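Local coordinates for acyl-CoA dehydrogenase domain protein Tcur3481 (Thermomonospora curvata, PDB 6WY9), which probably serves as one subunit of an FAD-dependent acyl-CoA dehydrogenase for steroid degradation, working together with its partner protein Tcur3483, at residues Leu29-Glu33 / Val326-Arg332; Ile241-Leu246 / Thr315-His319. Numbering follows the deposited sequence.

Interaction 1. Residues Leu29-Glu33 / Val326-Arg332; sequences LRAVE and VDYPIHR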
ATOM      1  N   LEU B  29      19.543  27.157   9.649  1.00 43.24           N
ATOM      2  CA  LEU B  29      18.376  26.819   8.839  1.00 43.11           C
ATOM      3  C   LEU B  29      17.221  27.777   9.117  1.00 44.19           C
ATOM      4  O   LEU B  29      16.483  28.177   8.197  1.00 44.40           O
ATOM      5  CB  LEU B  29      17.949  25.372   9.097  1.00 43.51           C
ATOM      6  CG  LEU B  29      18.857  24.266   8.553  1.00 44.35           C
ATOM      7  CD1 LEU B  29      18.277  22.864   8.886  1.00 44.96           C
ATOM      8  CD2 LEU B  29      19.201  24.437   7.037  1.00 44.05           C
ATOM      9  N   ARG B  30      17.050  28.155  10.382  1.00 44.12           N
ATOM     10  CA  ARG B  30      15.990  29.078  10.750  1.00 46.22           C
ATOM     11  C   ARG B  30      16.264  30.477  10.187  1.00 44.88           C
ATOM     12  O   ARG B  30      15.361  31.122   9.644  1.00 45.51           O
ATOM     13  CB  ARG B  30      15.857  29.102  12.279  1.00 49.87           C
ATOM     14  CG  ARG B  30      14.874  30.154  12.771  1.00 56.21           C
ATOM     15  CD  ARG B  30      13.492  29.968  12.131  1.00 62.20           C
ATOM     16  NE  ARG B  30      12.982  28.582  12.210  1.00 67.39           N
ATOM     17  CZ  ARG B  30      12.554  27.976  13.318  1.00 72.84           C
ATOM     18  NH1 ARG B  30      12.575  28.609  14.491  1.00 77.07           N
ATOM     19  NH2 ARG B  30      12.120  26.719  13.263  1.00 72.54           N
ATOM     20  N   ALA B  31      17.506  30.948  10.301  1.00 44.02           N
ATOM     21  CA  ALA B  31      17.885  32.230   9.706  1.00 45.07           C
ATOM     22  C   ALA B  31      17.616  32.241   8.206  1.00 45.24           C
ATOM     23  O   ALA B  31      17.084  33.215   7.662  1.00 46.34           O
ATOM     24  CB  ALA B  31      19.364  32.509   9.975  1.00 47.26           C
ATOM     25  N   VAL B  32      17.991  31.173   7.504  1.00 43.36           N
ATOM     26  CA  VAL B  32      17.870  31.221   6.049  1.00 44.38           C
ATOM     27  C   VAL B  32      16.405  31.073   5.626  1.00 44.29           C
ATOM     28  O   VAL B  32      15.927  31.772   4.718  1.00 45.22           O
ATOM     29  CB  VAL B  32      18.775  30.153   5.406  1.00 44.24           C
ATOM     30  CG1 VAL B  32      18.432  29.990   3.883  1.00 44.69           C
ATOM     31  CG2 VAL B  32      20.231  30.587   5.552  1.00 41.78           C
ATOM     32  N   GLU B  33      15.654  30.217   6.316  1.00 42.96           N
ATOM     33  CA  GLU B  33      14.282  29.959   5.883  1.00 43.22           C
ATOM     34  C   GLU B  33      13.334  31.116   6.233  1.00 44.38           C
ATOM     35  O   GLU B  33      12.179  31.092   5.811  1.00 45.46           O
ATOM     36  CB  GLU B  33      13.789  28.612   6.455  1.00 42.96           C
ATOM     37  CG  GLU B  33      13.447  28.703   7.946  1.00 45.67           C
ATOM     38  CD  GLU B  33      13.237  27.341   8.624  1.00 48.39           C
ATOM     39  OE1 GLU B  33      13.176  27.308   9.899  1.00 48.86           O
ATOM     40  OE2 GLU B  33      13.142  26.320   7.888  1.00 49.02           O
ATOM     41  N   VAL B 326       8.311  22.892  14.968  1.00 40.90           N
ATOM     42  CA  VAL B 326       9.234  23.493  14.006  1.00 40.62           C
ATOM     43  C   VAL B 326      10.607  23.745  14.608  1.00 42.82           C
ATOM     44  O   VAL B 326      11.533  24.040  13.861  1.00 42.46           O
ATOM     45  CB  VAL B 326       8.790  24.839  13.369  1.00 40.40           C
ATOM     46  CG1 VAL B 326       7.458  24.679  12.560  1.00 39.24           C
ATOM     47  CG2 VAL B 326       8.726  25.998  14.421  1.00 41.58           C
ATOM     48  N   ASP B 327      10.775  23.588  15.919  1.00 45.25           N
ATOM     49  CA  ASP B 327      12.108  23.712  16.496  1.00 49.76           C
ATOM     50  C   ASP B 327      12.868  22.396  16.531  1.00 45.60           C
ATOM     51  O   ASP B 327      13.996  22.362  17.032  1.00 45.68           O
ATOM     52  CB  ASP B 327      12.018  24.330  17.892  1.00 58.42           C
ATOM     53  CG  ASP B 327      11.721  25.827  17.807  1.00 70.16           C
ATOM     54  OD1 ASP B 327      10.920  26.341  18.613  1.00 74.42           O
ATOM     55  OD2 ASP B 327      12.244  26.475  16.866  1.00 73.63           O
ATOM     56  N   TYR B 328      12.289  21.330  15.982  1.00 43.09           N
ATOM     57  CA  TYR B 328      12.880  20.005  15.913  1.00 41.74           C
ATOM     58  C   TYR B 328      13.102  19.687  14.429  1.00 42.20           C
ATOM     59  O   TYR B 328      12.389  20.236  13.588  1.00 40.25           O
ATOM     60  CB  TYR B 328      11.952  18.972  16.591  1.00 39.06           C
ATOM     61  CG  TYR B 328      12.481  17.538  16.571  1.00 37.41           C
ATOM     62  CD1 TYR B 328      13.391  17.091  17.555  1.00 37.94           C
ATOM     63  CD2 TYR B 328      12.113  16.654  15.536  1.00 36.21           C
ATOM     64  CE1 TYR B 328      13.905  15.785  17.527  1.00 37.43           C
ATOM     65  CE2 TYR B 328      12.601  15.361  15.464  1.00 35.68           C
ATOM     66  CZ  TYR B 328      13.507  14.921  16.472  1.00 39.21           C
ATOM     67  OH  TYR B 328      14.007  13.636  16.429  1.00 40.43           O
ATOM     68  N   PRO B 329      14.119  18.881  14.054  1.00 42.08           N
ATOM     69  CA  PRO B 329      14.553  18.909  12.649  1.00 41.71           C
ATOM     70  C   PRO B 329      13.660  18.189  11.660  1.00 38.22           C
ATOM     71  O   PRO B 329      13.675  18.539  10.473  1.00 35.64           O
ATOM     72  CB  PRO B 329      15.945  18.251  12.687  1.00 43.42           C
ATOM     73  CG  PRO B 329      16.022  17.560  14.030  1.00 42.78           C
ATOM     74  CD  PRO B 329      15.184  18.395  14.949  1.00 43.24           C
ATOM     75  N   ILE B 330      12.930  17.156  12.102  1.00 36.35           N
ATOM     76  CA  ILE B 330      12.437  16.193  11.117  1.00 37.14           C
ATOM     77  C   ILE B 330      11.413  16.844  10.177  1.00 37.92           C
ATOM     78  O   ILE B 330      11.304  16.442   9.018  1.00 37.30           O
ATOM     79  CB  ILE B 330      11.846  14.936  11.807  1.00 38.02           C
ATOM     80  CG1 ILE B 330      11.629  13.801  10.774  1.00 36.81           C
ATOM     81  CG2 ILE B 330      10.506  15.288  12.538  1.00 36.78           C
ATOM     82  CD1 ILE B 330      12.976  13.165  10.244  1.00 36.82           C
ATOM     83  N   HIS B 331      10.653  17.849  10.644  1.00 36.35           N
ATOM     84  CA  HIS B 331       9.591  18.412   9.798  1.00 36.41           C
ATOM     85  C   HIS B 331      10.137  18.977   8.476  1.00 36.32           C
ATOM     86  O   HIS B 331       9.401  19.055   7.489  1.00 34.96           O
ATOM     87  CB  HIS B 331       8.845  19.532  10.519  1.00 36.20           C
ATOM     88  CG  HIS B 331       9.650  20.792  10.634  1.00 37.21           C
ATOM     89  ND1 HIS B 331      10.734  20.894  11.495  1.00 37.09           N
ATOM     90  CD2 HIS B 331       9.575  21.981   9.983  1.00 38.53           C
ATOM     91  CE1 HIS B 331      11.261  22.106  11.400  1.00 38.50           C
ATOM     92  NE2 HIS B 331      10.578  22.785  10.489  1.00 38.07           N
ATOM     93  N   ARG B 332      11.407  19.398   8.436  1.00 36.07           N
ATOM     94  CA  ARG B 332      11.957  19.905   7.176  1.00 38.14           C
ATOM     95  C   ARG B 332      12.105  18.789   6.150  1.00 35.62           C
ATOM     96  O   ARG B 332      11.940  19.024   4.953  1.00 36.89           O
ATOM     97  CB  ARG B 332      13.315  20.600   7.407  1.00 37.31           C
ATOM     98  CG  ARG B 332      13.193  21.892   8.228  1.00 39.05           C
ATOM     99  CD  ARG B 332      14.390  22.841   7.988  1.00 37.15           C
ATOM    100  NE  ARG B 332      14.335  23.961   8.934  1.00 41.55           N
ATOM    101  CZ  ARG B 332      14.664  23.895  10.226  1.00 44.00           C
ATOM    102  NH1 ARG B 332      14.548  24.986  10.997  1.00 45.09           N
ATOM    103  NH2 ARG B 332      15.119  22.760  10.738  1.00 40.79           N
TER
HETATM  104  O   HOH W   1      10.640  24.793   7.648  1.00 56.22           O
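Two arginines, one from each segment, dominate this contact, and a glutamate makes their closeness tolerable. Arg332, reaching across in an extended conformation, meets Glu33 side-on: NE lies 2.8 Å from Glu33 OE2 and NH1 2.9 Å from Glu33 OE1, a bidentate salt bridge. Arg30 bonds the same carboxylate through NE, 2.6 Å from Glu33 OE1, and sends NH1 to Asp327 OD2 at 3.2 Å; its long, flexible side chain can fold back and still span the gap. The acids offset the repulsion between Arg30 NH2 and Arg332 NH1, 3.7 Å apart. Leu29 adds an apolar lid, its CD1 3.7 Å from Arg332 NH2 over one guanidinium face. A water links Glu33 OE2 to His331 NE2, the latter bond weak. The network ties helix 26-33, in the N-terminal domain family region, to Asp327 in the turn before helix 330-340 and to Arg332 in the helix itself, whose Ile330 packs on helices 215-248 and 295-319; the Tcur3483 chain hydrogen-bonds the backbone of Val326.

Interaction 2. Residues Ile241-Leu246 / Thr315-His319; sequences ITASYL and TQHLH. With FDA (dihydroflavine-adenine dinucleotide), chain C.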
ATOM      1  N   ILE B 241      17.700  10.243  11.413  1.00 37.59           N
ATOM      2  CA  ILE B 241      17.273  11.023  12.578  1.00 39.29           C
ATOM      3  C   ILE B 241      16.230  10.247  13.379  1.00 36.96           C
ATOM      4  O   ILE B 241      16.241  10.225  14.621  1.00 37.34           O
ATOM      5  CB  ILE B 241      16.699  12.384  12.118  1.00 37.96           C
ATOM      6  CG1 ILE B 241      17.814  13.332  11.657  1.00 39.33           C
ATOM      7  CG2 ILE B 241      15.828  13.047  13.279  1.00 37.14           C
ATOM      8  CD1 ILE B 241      17.220  14.425  10.731  1.00 37.50           C
ATOM      9  N   THR B 242      15.300   9.617  12.663  1.00 37.23           N
ATOM     10  CA  THR B 242      14.197   8.897  13.287  1.00 35.78           C
ATOM     11  C   THR B 242      14.696   7.660  14.046  1.00 37.90           C
ATOM     12  O   THR B 242      14.260   7.393  15.178  1.00 35.71           O
ATOM     13  CB  THR B 242      13.194   8.514  12.190  1.00 35.27           C
ATOM     14  OG1 THR B 242      12.739   9.723  11.573  1.00 35.93           O
ATOM     15  CG2 THR B 242      11.972   7.804  12.834  1.00 34.27           C
ATOM     16  N   ALA B 243      15.628   6.907  13.431  1.00 37.76           N
ATOM     17  CA  ALA B 243      16.257   5.766  14.094  1.00 38.84           C
ATOM     18  C   ALA B 243      16.918   6.185  15.410  1.00 39.13           C
ATOM     19  O   ALA B 243      16.761   5.513  16.447  1.00 38.08           O
ATOM     20  CB  ALA B 243      17.289   5.125  13.157  1.00 39.60           C
ATOM     21  N   SER B 244      17.719   7.267  15.375  1.00 38.08           N
ATOM     22  CA  SER B 244      18.349   7.757  16.599  1.00 39.52           C
ATOM     23  C   SER B 244      17.311   8.143  17.640  1.00 35.66           C
ATOM     24  O   SER B 244      17.491   7.884  18.838  1.00 37.60           O
ATOM     25  CB  SER B 244      19.248   8.980  16.303  1.00 43.32           C
ATOM     26  OG  SER B 244      20.299   8.659  15.395  1.00 47.35           O
ATOM     27  N   TYR B 245      16.280   8.880  17.226  1.00 34.97           N
ATOM     28  CA  TYR B 245      15.267   9.327  18.177  1.00 36.57           C
ATOM     29  C   TYR B 245      14.568   8.127  18.843  1.00 38.42           C
ATOM     30  O   TYR B 245      14.361   8.119  20.065  1.00 38.96           O
ATOM     31  CB  TYR B 245      14.228  10.228  17.472  1.00 36.30           C
ATOM     32  CG  TYR B 245      13.151  10.715  18.417  1.00 36.11           C
ATOM     33  CD1 TYR B 245      13.429  11.728  19.309  1.00 37.49           C
ATOM     34  CD2 TYR B 245      11.863  10.161  18.418  1.00 35.06           C
ATOM     35  CE1 TYR B 245      12.467  12.198  20.219  1.00 38.74           C
ATOM     36  CE2 TYR B 245      10.871  10.631  19.330  1.00 34.98           C
ATOM     37  CZ  TYR B 245      11.181  11.626  20.218  1.00 38.05           C
ATOM     38  OH  TYR B 245      10.251  12.111  21.112  1.00 36.82           O
ATOM     39  N   LEU B 246      14.222   7.094  18.059  1.00 36.33           N
ATOM     40  CA  LEU B 246      13.480   5.947  18.589  1.00 36.31           C
ATOM     41  C   LEU B 246      14.332   5.079  19.539  1.00 36.10           C
ATOM     42  O   LEU B 246      13.771   4.254  20.282  1.00 35.75           O
ATOM     43  CB  LEU B 246      12.921   5.087  17.424  1.00 35.49           C
ATOM     44  CG  LEU B 246      11.867   5.824  16.562  1.00 35.30           C
ATOM     45  CD1 LEU B 246      11.471   5.096  15.237  1.00 34.89           C
ATOM     46  CD2 LEU B 246      10.632   6.078  17.400  1.00 34.52           C
ATOM     47  N   THR B 315       8.423   8.778   8.851  1.00 34.70           N
ATOM     48  CA  THR B 315       9.286   9.367   9.881  1.00 36.38           C
ATOM     49  C   THR B 315       8.554  10.485  10.632  1.00 37.92           C
ATOM     50  O   THR B 315       8.846  10.727  11.809  1.00 39.63           O
ATOM     51  CB  THR B 315      10.634   9.849   9.279  1.00 36.42           C
ATOM     52  OG1 THR B 315      10.407  10.773   8.214  1.00 36.14           O
ATOM     53  CG2 THR B 315      11.509   8.647   8.742  1.00 35.84           C
ATOM     54  N   GLN B 316       7.565  11.145  10.010  1.00 35.41           N
ATOM     55  CA  GLN B 316       6.706  12.028  10.803  1.00 35.16           C
ATOM     56  C   GLN B 316       5.912  11.234  11.833  1.00 36.08           C
ATOM     57  O   GLN B 316       5.891  11.562  13.026  1.00 35.25           O
ATOM     58  CB  GLN B 316       5.724  12.794   9.919  1.00 33.47           C
ATOM     59  CG  GLN B 316       6.300  13.974   9.165  1.00 35.55           C
ATOM     60  CD  GLN B 316       7.093  14.924  10.045  1.00 36.85           C
ATOM     61  OE1 GLN B 316       8.280  15.131   9.785  1.00 37.26           O
ATOM     62  NE2 GLN B 316       6.430  15.547  11.064  1.00 35.63           N
ATOM     63  N   HIS B 317       5.228  10.195  11.379  1.00 34.72           N
ATOM     64  CA  HIS B 317       4.360   9.468  12.265  1.00 36.45           C
ATOM     65  C   HIS B 317       5.129   8.906  13.466  1.00 36.77           C
ATOM     66  O   HIS B 317       4.656   8.987  14.617  1.00 35.29           O
ATOM     67  CB  HIS B 317       3.653   8.346  11.483  1.00 35.57           C
ATOM     68  CG  HIS B 317       2.781   7.525  12.378  1.00 37.13           C
ATOM     69  ND1 HIS B 317       1.590   8.005  12.873  1.00 36.60           N
ATOM     70  CD2 HIS B 317       2.984   6.317  12.976  1.00 37.08           C
ATOM     71  CE1 HIS B 317       1.064   7.111  13.700  1.00 38.71           C
ATOM     72  NE2 HIS B 317       1.899   6.086  13.791  1.00 37.49           N
ATOM     73  N   LEU B 318       6.302   8.299  13.212  1.00 36.18           N
ATOM     74  CA  LEU B 318       7.097   7.638  14.262  1.00 36.14           C
ATOM     75  C   LEU B 318       7.591   8.614  15.340  1.00 37.42           C
ATOM     76  O   LEU B 318       7.976   8.180  16.434  1.00 38.60           O
ATOM     77  CB  LEU B 318       8.288   6.929  13.598  1.00 33.66           C
ATOM     78  CG  LEU B 318       7.821   5.705  12.797  1.00 35.61           C
ATOM     79  CD1 LEU B 318       8.977   5.055  11.959  1.00 35.20           C
ATOM     80  CD2 LEU B 318       7.263   4.676  13.806  1.00 33.22           C
ATOM     81  N   HIS B 319       7.643   9.920  15.032  1.00 37.82           N
ATOM     82  CA  HIS B 319       8.049  10.909  16.026  1.00 36.87           C
ATOM     83  C   HIS B 319       6.916  11.330  16.953  1.00 35.59           C
ATOM     84  O   HIS B 319       7.191  11.901  18.020  1.00 36.28           O
ATOM     85  CB  HIS B 319       8.603  12.171  15.360  1.00 35.18           C
ATOM     86  CG  HIS B 319      10.059  12.106  15.079  1.00 36.16           C
ATOM     87  ND1 HIS B 319      10.560  11.616  13.885  1.00 34.06           N
ATOM     88  CD2 HIS B 319      11.131  12.423  15.845  1.00 35.56           C
ATOM     89  CE1 HIS B 319      11.881  11.689  13.909  1.00 34.57           C
ATOM     90  NE2 HIS B 319      12.256  12.152  15.093  1.00 35.84           N
TER
HETATM   91  PA  FDA C 401       5.165   8.920  21.583  1.00 36.59           P
HETATM   92  O1A FDA C 401       6.625   9.209  21.726  1.00 37.23           O
HETATM   93  O2A FDA C 401       4.403   8.261  22.746  1.00 35.31           O
HETATM   94  O5B FDA C 401       4.983   7.790  20.335  1.00 38.90           O
HETATM   95  C5B FDA C 401       5.575   8.331  19.184  1.00 37.80           C
HETATM   96  C4B FDA C 401       5.313   7.330  18.043  1.00 38.75           C
HETATM   97  O4B FDA C 401       5.793   5.998  18.557  1.00 38.45           O
HETATM   98  C3B FDA C 401       3.825   7.061  17.806  1.00 37.70           C
HETATM   99  O3B FDA C 401       3.275   7.922  16.879  1.00 36.38           O
HETATM  100  C2B FDA C 401       3.867   5.672  17.195  1.00 38.44           C
HETATM  101  O2B FDA C 401       4.409   5.640  15.819  1.00 38.84           O
HETATM  102  C1B FDA C 401       4.932   4.926  18.056  1.00 38.35           C
HETATM  103  N9A FDA C 401       4.382   4.129  19.152  1.00 38.20           N
HETATM  104  C8A FDA C 401       4.058   4.534  20.462  1.00 37.99           C
HETATM  105  N7A FDA C 401       3.641   3.523  21.215  1.00 37.47           N
HETATM  106  C5A FDA C 401       3.683   2.422  20.387  1.00 36.80           C
HETATM  107  C6A FDA C 401       3.331   1.082  20.616  1.00 36.86           C
HETATM  108  N6A FDA C 401       2.876   0.665  21.813  1.00 35.35           N
HETATM  109  N1A FDA C 401       3.451   0.167  19.629  1.00 36.31           N
HETATM  110  C2A FDA C 401       3.913   0.665  18.445  1.00 37.18           C
HETATM  111  N3A FDA C 401       4.281   1.915  18.072  1.00 35.39           N
HETATM  112  C4A FDA C 401       4.158   2.775  19.095  1.00 37.15           C
HETATM  113  N1  FDA C 401      -2.278  16.232  24.124  1.00 42.49           N
HETATM  114  C2  FDA C 401      -2.999  16.747  25.221  1.00 44.16           C
HETATM  115  O2  FDA C 401      -2.839  16.263  26.363  1.00 45.25           O
HETATM  116  N3  FDA C 401      -3.872  17.794  24.944  1.00 43.57           N
HETATM  117  C4  FDA C 401      -4.065  18.363  23.664  1.00 41.87           C
HETATM  118  O4  FDA C 401      -4.840  19.301  23.528  1.00 40.31           O
HETATM  119  C4X FDA C 401      -3.286  17.779  22.605  1.00 41.06           C
HETATM  120  N5  FDA C 401      -3.415  18.286  21.311  1.00 40.82           N
HETATM  121  C5X FDA C 401      -2.377  18.097  20.438  1.00 38.59           C
HETATM  122  C6  FDA C 401      -2.233  18.872  19.348  1.00 38.91           C
HETATM  123  C7  FDA C 401      -1.129  18.657  18.485  1.00 39.36           C
HETATM  124  C7M FDA C 401      -1.011  19.500  17.350  1.00 39.63           C
HETATM  125  C8  FDA C 401      -0.229  17.682  18.703  1.00 40.08           C
HETATM  126  C8M FDA C 401       0.916  17.448  17.799  1.00 40.97           C
HETATM  127  C9  FDA C 401      -0.390  16.860  19.805  1.00 39.73           C
HETATM  128  C9A FDA C 401      -1.455  17.081  20.673  1.00 39.07           C
HETATM  129  N10 FDA C 401      -1.639  16.258  21.796  1.00 40.09           N
HETATM  130  C10 FDA C 401      -2.420  16.771  22.837  1.00 42.37           C
HETATM  131  C1' FDA C 401      -0.595  15.244  22.121  1.00 40.26           C
HETATM  132  C2' FDA C 401      -0.952  13.840  21.559  1.00 41.26           C
HETATM  133  O2' FDA C 401      -1.956  13.286  22.265  1.00 41.20           O
HETATM  134  C3' FDA C 401       0.417  13.030  21.675  1.00 40.33           C
HETATM  135  O3' FDA C 401       1.369  13.514  20.749  1.00 37.90           O
HETATM  136  C4' FDA C 401       0.174  11.538  21.504  1.00 41.52           C
HETATM  137  O4' FDA C 401      -0.515  11.101  22.624  1.00 43.24           O
HETATM  138  C5' FDA C 401       1.543  10.842  21.272  1.00 42.98           C
HETATM  139  O5' FDA C 401       2.316  11.034  22.419  1.00 40.99           O
HETATM  140  P   FDA C 401       3.851  11.400  21.980  1.00 38.70           P
HETATM  141  O1P FDA C 401       3.730  12.578  21.141  1.00 37.94           O
HETATM  142  O2P FDA C 401       4.672  11.450  23.260  1.00 40.06           O
HETATM  143  O3P FDA C 401       4.432  10.198  20.994  1.00 36.40           O
HETATM  144  O   HOH W   2       7.610  11.342  20.622  1.00 37.40           O
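Segments 241-246 and 315-319, from helices 215-248 and 295-319, run nearly parallel, their axes 10.0 Å apart at closest and crossing at 16°. Thr315 opens 315-319 where the backbones come nearest: Thr242 OG1 lies 3.1 Å from Thr315 CB, a threonine being small enough for so tight a fit, and this hydroxyl hydrogen-bonds Ala238 O within its own helix. His317 O accepts a 2.9 Å hydrogen bond from O3B of the dihydroflavin's adenosine ribose, while its ring nitrogens bond a Tcur3483 chain. Leu318 turns back to the partner helix, where its CB is 4.0 Å from Leu246 CD1 and 3.9 Å from Thr242 CG2, a branched apolar filling for a buried interface. His319 ends the segment: ND1 donates to Thr315 O at 2.8 Å, NE2 bonds the Tyr328 hydroxyl, and the ring makes an offset stack with Tyr245, centroids 4.7 Å apart and planes at 28°. No direct hydrogen bond joins the two segments, but a water lies within hydrogen-bonding distance of Tyr245 OH (2.8 Å), His319 O (2.7 Å) and FDA O1A (2.6 Å). Apolar and aromatic packing thus holds the pair, while its backbone carbonyls and a water face the cofactor's ribose and phosphate.

Interaction 2 is a buried junction between two long helices of the C-terminal family region, whereas interaction 1 is only partly buried and brings together segments almost three hundred residues apart, from the N- and C-terminal family regions. Their chemistry follows suit: a charged network running from exposed Asp327 to buried Arg332 in the first, close-packed aliphatic and aromatic groups beside the cofactor in the second. Nested along the chain and centred 16 Å apart, they touch where Tyr328 OH lies 2.7 Å from His319 NE2, probably hydrogen-bonded, and 3.5 Å from Tyr245 CD1. The start of helix 330-340, next after helix 295-319, adds Ile330 and His331 against Gln316, and both interactions also meet Tcur3483.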